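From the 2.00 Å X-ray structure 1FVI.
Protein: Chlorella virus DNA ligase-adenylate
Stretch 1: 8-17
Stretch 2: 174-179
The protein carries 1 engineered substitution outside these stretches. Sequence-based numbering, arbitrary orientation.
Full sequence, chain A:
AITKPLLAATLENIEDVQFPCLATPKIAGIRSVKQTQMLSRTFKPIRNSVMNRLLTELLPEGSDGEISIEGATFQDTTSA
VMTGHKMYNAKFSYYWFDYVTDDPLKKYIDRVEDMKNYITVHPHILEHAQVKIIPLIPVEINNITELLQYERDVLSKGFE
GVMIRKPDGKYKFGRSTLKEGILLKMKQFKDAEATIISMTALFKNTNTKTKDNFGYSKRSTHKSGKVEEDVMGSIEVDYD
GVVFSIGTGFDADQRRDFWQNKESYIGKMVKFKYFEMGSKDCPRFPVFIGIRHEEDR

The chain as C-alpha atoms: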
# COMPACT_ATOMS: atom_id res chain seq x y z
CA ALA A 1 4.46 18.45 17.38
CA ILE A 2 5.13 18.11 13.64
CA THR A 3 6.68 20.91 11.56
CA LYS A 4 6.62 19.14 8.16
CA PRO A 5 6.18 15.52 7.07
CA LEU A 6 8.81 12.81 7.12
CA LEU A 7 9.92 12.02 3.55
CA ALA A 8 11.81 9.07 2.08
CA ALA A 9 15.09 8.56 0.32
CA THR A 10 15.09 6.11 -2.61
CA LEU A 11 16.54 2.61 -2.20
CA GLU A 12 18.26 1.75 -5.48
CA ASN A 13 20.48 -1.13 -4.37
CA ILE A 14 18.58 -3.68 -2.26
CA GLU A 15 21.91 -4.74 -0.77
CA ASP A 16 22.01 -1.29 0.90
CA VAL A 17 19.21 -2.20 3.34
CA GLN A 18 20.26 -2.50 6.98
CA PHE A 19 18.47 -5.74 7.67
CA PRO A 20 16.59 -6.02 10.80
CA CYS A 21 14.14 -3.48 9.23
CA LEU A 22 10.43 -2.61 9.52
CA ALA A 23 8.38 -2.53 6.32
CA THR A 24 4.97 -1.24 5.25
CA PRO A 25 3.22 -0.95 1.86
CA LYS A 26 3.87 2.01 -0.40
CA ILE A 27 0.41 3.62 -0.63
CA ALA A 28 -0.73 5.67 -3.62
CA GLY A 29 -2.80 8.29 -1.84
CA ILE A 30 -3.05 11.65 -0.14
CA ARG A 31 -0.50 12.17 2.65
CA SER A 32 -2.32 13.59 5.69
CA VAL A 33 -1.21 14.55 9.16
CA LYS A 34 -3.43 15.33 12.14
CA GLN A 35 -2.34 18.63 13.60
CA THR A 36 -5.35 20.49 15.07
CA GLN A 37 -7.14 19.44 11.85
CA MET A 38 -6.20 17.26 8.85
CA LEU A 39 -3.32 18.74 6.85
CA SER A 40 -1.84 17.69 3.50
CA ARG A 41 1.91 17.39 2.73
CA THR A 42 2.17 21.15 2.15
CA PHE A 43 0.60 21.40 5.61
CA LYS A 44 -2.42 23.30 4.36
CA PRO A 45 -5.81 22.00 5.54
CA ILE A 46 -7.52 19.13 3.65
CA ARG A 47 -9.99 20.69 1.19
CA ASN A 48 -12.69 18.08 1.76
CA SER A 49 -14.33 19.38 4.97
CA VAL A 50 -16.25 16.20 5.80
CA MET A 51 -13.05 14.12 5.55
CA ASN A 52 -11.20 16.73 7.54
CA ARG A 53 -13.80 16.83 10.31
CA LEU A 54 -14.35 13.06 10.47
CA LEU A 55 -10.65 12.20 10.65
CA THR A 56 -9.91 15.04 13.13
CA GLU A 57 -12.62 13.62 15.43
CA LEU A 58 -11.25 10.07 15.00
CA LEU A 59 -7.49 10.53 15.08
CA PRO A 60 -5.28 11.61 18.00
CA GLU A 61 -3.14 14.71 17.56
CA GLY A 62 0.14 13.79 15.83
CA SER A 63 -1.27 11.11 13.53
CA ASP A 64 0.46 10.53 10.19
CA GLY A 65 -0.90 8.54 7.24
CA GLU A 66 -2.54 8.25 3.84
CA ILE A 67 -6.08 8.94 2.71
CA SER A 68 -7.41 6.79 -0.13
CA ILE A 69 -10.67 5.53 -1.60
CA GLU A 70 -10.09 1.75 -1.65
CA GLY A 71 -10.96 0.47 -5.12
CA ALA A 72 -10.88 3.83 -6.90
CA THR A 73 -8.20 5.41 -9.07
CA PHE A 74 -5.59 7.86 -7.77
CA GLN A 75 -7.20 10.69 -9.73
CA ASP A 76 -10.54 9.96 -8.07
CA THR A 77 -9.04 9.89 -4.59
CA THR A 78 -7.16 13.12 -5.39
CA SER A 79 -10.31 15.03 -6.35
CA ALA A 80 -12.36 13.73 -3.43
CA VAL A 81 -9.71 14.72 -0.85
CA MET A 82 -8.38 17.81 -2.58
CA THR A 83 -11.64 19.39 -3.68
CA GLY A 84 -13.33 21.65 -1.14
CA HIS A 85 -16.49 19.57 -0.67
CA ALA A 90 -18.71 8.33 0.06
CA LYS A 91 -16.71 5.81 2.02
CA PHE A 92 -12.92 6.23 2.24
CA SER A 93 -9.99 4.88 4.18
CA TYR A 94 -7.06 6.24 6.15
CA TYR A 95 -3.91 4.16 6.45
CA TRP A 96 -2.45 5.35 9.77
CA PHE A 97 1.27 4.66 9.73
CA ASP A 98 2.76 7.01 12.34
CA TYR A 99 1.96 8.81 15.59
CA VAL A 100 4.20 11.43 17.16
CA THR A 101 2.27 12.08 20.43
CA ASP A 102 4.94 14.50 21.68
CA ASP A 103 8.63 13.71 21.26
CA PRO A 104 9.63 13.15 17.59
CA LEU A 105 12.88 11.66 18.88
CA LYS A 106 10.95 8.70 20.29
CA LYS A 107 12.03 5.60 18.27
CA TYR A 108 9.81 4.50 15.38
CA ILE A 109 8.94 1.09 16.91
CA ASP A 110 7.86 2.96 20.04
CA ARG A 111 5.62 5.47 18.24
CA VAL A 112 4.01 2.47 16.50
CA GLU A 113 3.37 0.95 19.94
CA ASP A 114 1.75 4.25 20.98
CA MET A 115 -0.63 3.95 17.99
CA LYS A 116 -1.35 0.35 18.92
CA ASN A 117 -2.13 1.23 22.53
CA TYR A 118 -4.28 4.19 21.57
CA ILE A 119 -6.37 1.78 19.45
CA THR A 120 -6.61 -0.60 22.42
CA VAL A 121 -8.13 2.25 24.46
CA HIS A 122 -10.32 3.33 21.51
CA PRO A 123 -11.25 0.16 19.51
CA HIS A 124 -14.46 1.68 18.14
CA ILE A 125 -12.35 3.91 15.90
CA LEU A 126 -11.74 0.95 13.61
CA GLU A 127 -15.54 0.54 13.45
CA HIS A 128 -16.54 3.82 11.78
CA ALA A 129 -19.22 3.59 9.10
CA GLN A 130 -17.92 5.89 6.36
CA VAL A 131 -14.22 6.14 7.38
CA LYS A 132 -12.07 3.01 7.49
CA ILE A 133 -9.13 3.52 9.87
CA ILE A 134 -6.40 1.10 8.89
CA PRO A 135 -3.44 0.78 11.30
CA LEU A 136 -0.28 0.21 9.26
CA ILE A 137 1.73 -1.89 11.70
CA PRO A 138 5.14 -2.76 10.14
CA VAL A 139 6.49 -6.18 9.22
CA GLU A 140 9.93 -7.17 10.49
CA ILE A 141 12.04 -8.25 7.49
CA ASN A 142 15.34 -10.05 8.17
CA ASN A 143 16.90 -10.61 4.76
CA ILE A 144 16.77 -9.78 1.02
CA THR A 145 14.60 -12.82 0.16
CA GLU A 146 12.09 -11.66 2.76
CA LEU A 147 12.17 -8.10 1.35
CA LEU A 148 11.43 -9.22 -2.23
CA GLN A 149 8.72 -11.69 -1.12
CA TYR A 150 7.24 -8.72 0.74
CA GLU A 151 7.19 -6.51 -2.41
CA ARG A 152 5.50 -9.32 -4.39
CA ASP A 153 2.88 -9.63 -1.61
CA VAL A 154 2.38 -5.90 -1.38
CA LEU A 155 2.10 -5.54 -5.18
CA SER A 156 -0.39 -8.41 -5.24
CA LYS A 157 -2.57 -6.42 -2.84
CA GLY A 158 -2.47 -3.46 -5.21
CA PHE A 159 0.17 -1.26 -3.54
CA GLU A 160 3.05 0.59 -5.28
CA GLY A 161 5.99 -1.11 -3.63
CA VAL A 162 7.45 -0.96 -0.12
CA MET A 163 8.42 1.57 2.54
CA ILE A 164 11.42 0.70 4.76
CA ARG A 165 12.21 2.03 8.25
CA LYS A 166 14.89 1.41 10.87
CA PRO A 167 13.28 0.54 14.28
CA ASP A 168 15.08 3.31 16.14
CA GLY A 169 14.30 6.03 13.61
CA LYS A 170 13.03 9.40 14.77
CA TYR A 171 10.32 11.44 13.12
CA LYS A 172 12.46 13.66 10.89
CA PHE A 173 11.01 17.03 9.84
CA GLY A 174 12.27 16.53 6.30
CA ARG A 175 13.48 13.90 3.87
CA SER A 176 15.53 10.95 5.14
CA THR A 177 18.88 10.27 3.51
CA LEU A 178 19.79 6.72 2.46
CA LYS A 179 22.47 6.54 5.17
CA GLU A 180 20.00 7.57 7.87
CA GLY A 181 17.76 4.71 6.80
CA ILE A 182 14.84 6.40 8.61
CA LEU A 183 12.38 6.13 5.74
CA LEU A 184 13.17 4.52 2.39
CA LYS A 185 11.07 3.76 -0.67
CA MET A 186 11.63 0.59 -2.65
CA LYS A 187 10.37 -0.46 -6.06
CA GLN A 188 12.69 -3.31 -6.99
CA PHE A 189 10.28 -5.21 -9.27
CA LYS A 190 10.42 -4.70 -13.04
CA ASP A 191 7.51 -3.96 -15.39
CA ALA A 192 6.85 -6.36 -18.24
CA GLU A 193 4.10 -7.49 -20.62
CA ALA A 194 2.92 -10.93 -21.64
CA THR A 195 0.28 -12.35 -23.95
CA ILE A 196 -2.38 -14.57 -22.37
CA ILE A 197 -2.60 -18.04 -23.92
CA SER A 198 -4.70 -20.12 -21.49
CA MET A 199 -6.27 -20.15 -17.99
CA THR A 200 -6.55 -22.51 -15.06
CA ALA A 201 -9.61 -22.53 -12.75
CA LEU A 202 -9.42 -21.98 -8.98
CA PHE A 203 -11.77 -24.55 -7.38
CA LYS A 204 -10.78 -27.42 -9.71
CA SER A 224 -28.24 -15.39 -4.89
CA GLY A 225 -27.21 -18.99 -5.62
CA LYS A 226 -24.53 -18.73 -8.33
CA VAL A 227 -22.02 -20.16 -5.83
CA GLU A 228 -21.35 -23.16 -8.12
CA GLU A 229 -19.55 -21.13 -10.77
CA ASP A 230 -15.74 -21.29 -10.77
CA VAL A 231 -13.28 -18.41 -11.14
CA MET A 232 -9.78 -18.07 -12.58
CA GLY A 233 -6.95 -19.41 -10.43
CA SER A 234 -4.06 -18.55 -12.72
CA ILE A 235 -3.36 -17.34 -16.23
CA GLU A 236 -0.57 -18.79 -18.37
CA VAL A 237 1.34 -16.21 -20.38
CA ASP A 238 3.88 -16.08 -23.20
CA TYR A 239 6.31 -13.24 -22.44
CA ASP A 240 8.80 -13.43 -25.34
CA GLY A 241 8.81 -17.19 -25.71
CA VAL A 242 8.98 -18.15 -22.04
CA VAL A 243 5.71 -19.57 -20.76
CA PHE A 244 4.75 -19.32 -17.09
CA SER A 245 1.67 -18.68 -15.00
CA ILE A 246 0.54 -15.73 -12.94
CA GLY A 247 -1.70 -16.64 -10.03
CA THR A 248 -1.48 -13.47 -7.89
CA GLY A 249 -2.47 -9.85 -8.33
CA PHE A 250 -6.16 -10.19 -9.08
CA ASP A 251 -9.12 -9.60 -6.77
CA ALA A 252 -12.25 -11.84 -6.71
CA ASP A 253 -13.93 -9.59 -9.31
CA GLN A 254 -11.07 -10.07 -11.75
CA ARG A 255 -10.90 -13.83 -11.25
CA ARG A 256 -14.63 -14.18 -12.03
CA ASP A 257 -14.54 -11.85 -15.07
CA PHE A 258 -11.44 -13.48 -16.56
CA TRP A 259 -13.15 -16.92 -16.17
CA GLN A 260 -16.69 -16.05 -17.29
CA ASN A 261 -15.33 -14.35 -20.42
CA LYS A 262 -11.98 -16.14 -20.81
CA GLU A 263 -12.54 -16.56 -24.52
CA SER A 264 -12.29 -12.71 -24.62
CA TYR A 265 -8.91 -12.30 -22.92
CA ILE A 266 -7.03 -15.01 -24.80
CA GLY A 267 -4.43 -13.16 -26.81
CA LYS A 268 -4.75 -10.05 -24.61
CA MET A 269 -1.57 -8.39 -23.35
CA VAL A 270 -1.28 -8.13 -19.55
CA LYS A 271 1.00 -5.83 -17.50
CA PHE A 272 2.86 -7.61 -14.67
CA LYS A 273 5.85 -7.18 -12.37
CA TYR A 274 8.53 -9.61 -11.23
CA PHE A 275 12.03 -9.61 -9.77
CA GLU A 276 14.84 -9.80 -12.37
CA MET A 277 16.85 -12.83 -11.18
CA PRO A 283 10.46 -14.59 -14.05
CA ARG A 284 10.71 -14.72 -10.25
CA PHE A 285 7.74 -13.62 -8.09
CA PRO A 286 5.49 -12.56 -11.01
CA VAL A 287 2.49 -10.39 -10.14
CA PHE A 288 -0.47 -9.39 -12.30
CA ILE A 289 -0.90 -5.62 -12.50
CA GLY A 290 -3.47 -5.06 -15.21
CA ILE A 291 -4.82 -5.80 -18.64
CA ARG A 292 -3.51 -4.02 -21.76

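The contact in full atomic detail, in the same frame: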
# COMPACT_ATOMS: atom_id res chain seq x y z
N ALA A 8 10.90 10.18 2.32
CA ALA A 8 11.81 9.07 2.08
C ALA A 8 12.90 9.27 1.04
O ALA A 8 12.78 10.06 0.10
CB ALA A 8 10.98 7.81 1.70
N ALA A 9 14.00 8.58 1.27
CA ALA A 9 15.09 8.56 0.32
C ALA A 9 14.76 7.31 -0.55
O ALA A 9 13.97 6.45 -0.16
CB ALA A 9 16.41 8.38 1.05
N THR A 10 15.33 7.25 -1.74
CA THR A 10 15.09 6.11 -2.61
C THR A 10 16.14 5.01 -2.45
O THR A 10 17.35 5.29 -2.37
CB THR A 10 15.01 6.55 -4.08
OG1 THR A 10 13.93 7.47 -4.22
CG2 THR A 10 14.81 5.35 -5.02
N LEU A 11 15.66 3.77 -2.33
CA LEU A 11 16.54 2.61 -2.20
C LEU A 11 16.74 2.10 -3.62
O LEU A 11 15.78 1.69 -4.27
CB LEU A 11 15.87 1.53 -1.34
CG LEU A 11 16.53 0.18 -1.01
CD1 LEU A 11 16.47 -0.77 -2.19
CD2 LEU A 11 17.96 0.38 -0.52
N GLU A 12 17.96 2.20 -4.12
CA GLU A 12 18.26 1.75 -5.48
C GLU A 12 18.89 0.36 -5.43
O GLU A 12 18.52 -0.52 -6.21
CB GLU A 12 19.20 2.74 -6.19
CG GLU A 12 18.57 4.11 -6.50
CD GLU A 12 19.05 5.25 -5.58
OE1 GLU A 12 19.16 6.39 -6.09
OE2 GLU A 12 19.30 5.02 -4.37
N ASN A 13 19.83 0.16 -4.51
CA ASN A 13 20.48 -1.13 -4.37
C ASN A 13 19.91 -1.83 -3.13
O ASN A 13 20.10 -1.37 -1.99
CB ASN A 13 22.00 -0.95 -4.26
CG ASN A 13 22.75 -2.24 -3.92
OD1 ASN A 13 22.21 -3.35 -4.01
ND2 ASN A 13 24.01 -2.10 -3.51
N ILE A 14 19.18 -2.92 -3.35
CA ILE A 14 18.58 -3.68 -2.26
C ILE A 14 19.63 -4.16 -1.25
O ILE A 14 19.31 -4.37 -0.08
CB ILE A 14 17.75 -4.89 -2.78
CG1 ILE A 14 16.81 -5.36 -1.68
CG2 ILE A 14 18.65 -6.05 -3.21
CD1 ILE A 14 15.89 -6.48 -2.11
N GLU A 15 20.88 -4.30 -1.69
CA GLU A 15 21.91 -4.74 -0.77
C GLU A 15 22.31 -3.63 0.22
O GLU A 15 23.04 -3.88 1.18
CB GLU A 15 23.11 -5.28 -1.53
CG GLU A 15 22.75 -6.43 -2.47
CD GLU A 15 23.92 -7.36 -2.78
OE1 GLU A 15 25.05 -7.12 -2.29
OE2 GLU A 15 23.70 -8.35 -3.52
N ASP A 16 21.75 -2.43 0.02
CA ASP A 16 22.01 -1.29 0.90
C ASP A 16 21.19 -1.33 2.19
O ASP A 16 21.54 -0.66 3.16
CB ASP A 16 21.71 0.05 0.20
CG ASP A 16 22.86 0.54 -0.69
OD1 ASP A 16 24.04 0.23 -0.41
OD2 ASP A 16 22.58 1.28 -1.65
N VAL A 17 20.12 -2.12 2.19
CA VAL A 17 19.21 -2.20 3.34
C VAL A 17 19.84 -2.78 4.59
O VAL A 17 20.44 -3.84 4.54
CB VAL A 17 17.94 -3.02 3.00
CG1 VAL A 17 17.04 -3.17 4.21
CG2 VAL A 17 17.15 -2.34 1.90
N GLY A 174 11.64 16.39 7.60
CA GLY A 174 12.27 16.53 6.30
C GLY A 174 12.49 15.18 5.67
O GLY A 174 12.03 14.15 6.20
N ARG A 175 13.22 15.15 4.56
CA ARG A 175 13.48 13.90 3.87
C ARG A 175 14.68 13.14 4.40
O ARG A 175 15.76 13.69 4.60
CB ARG A 175 13.64 14.17 2.38
CG ARG A 175 13.74 12.91 1.51
CD ARG A 175 13.90 13.30 0.04
NE ARG A 175 12.65 13.40 -0.70
CZ ARG A 175 11.83 14.45 -0.70
NH1 ARG A 175 12.13 15.53 0.01
NH2 ARG A 175 10.69 14.39 -1.38
N SER A 176 14.48 11.85 4.65
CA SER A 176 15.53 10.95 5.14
C SER A 176 16.59 10.76 4.06
O SER A 176 16.31 10.87 2.87
CB SER A 176 14.92 9.58 5.46
OG SER A 176 15.88 8.65 5.92
N THR A 177 17.83 10.54 4.47
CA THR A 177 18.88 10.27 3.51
C THR A 177 18.96 8.74 3.48
O THR A 177 18.35 8.08 4.33
CB THR A 177 20.23 10.86 3.94
OG1 THR A 177 20.72 10.15 5.08
CG2 THR A 177 20.09 12.32 4.29
N LEU A 178 19.67 8.17 2.52
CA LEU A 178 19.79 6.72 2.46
C LEU A 178 20.55 6.22 3.68
O LEU A 178 20.11 5.27 4.33
CB LEU A 178 20.48 6.28 1.16
CG LEU A 178 20.56 4.77 0.89
CD1 LEU A 178 19.17 4.11 0.81
CD2 LEU A 178 21.31 4.57 -0.41
N LYS A 179 21.64 6.91 4.03
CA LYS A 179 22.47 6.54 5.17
C LYS A 179 21.70 6.54 6.48
O LYS A 179 21.94 5.69 7.34
CB LYS A 179 23.67 7.48 5.30
CG LYS A 179 24.69 7.40 4.18
CD LYS A 179 25.76 8.47 4.38
CE LYS A 179 26.66 8.66 3.17
NZ LYS A 179 27.61 9.79 3.37

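The two stretches, at least 162 residues apart in sequence wherever they touch, approach most closely at A8 and A9, whose CA atoms each lie 5.2 Å from the CA atoms of S176 and T177, respectively. The first stretch includes strand residues A9 and T10 and, further on, a 3-10 segment at residues 14-16, whereas 174-179 has no regular secondary structure. No clear hydrogen bond joins the two backbones, so the contact, which buries 338 Å² in total, rests largely on packing.

A9 points its CB toward the second stretch, where this methyl group lies 3.1 Å from S176 O and 3.5 Å from T177 C, packing directly against the backbone of these two residues. A8 points its CB away and contributes through its carbonyl: A8 O sits 3.3 Å from R175 CG, with R175 NE at 3.4 Å.

L178 has the largest area covered by the opposing stretch, 93 Å², of any residue in the contact. Its CA-to-CB bond runs sideways, but its end comes nearer to the first stretch, where L178 CD1 meets L11 CD2 at 4.1 Å in an apolar contact and lies 3.8 Å from T10 O. Its other methyl, L178 CD2, is 3.7 Å from D16 OD2, a van der Waals approach to a carboxylate for which the leucine offers no hydrogen-bonding group.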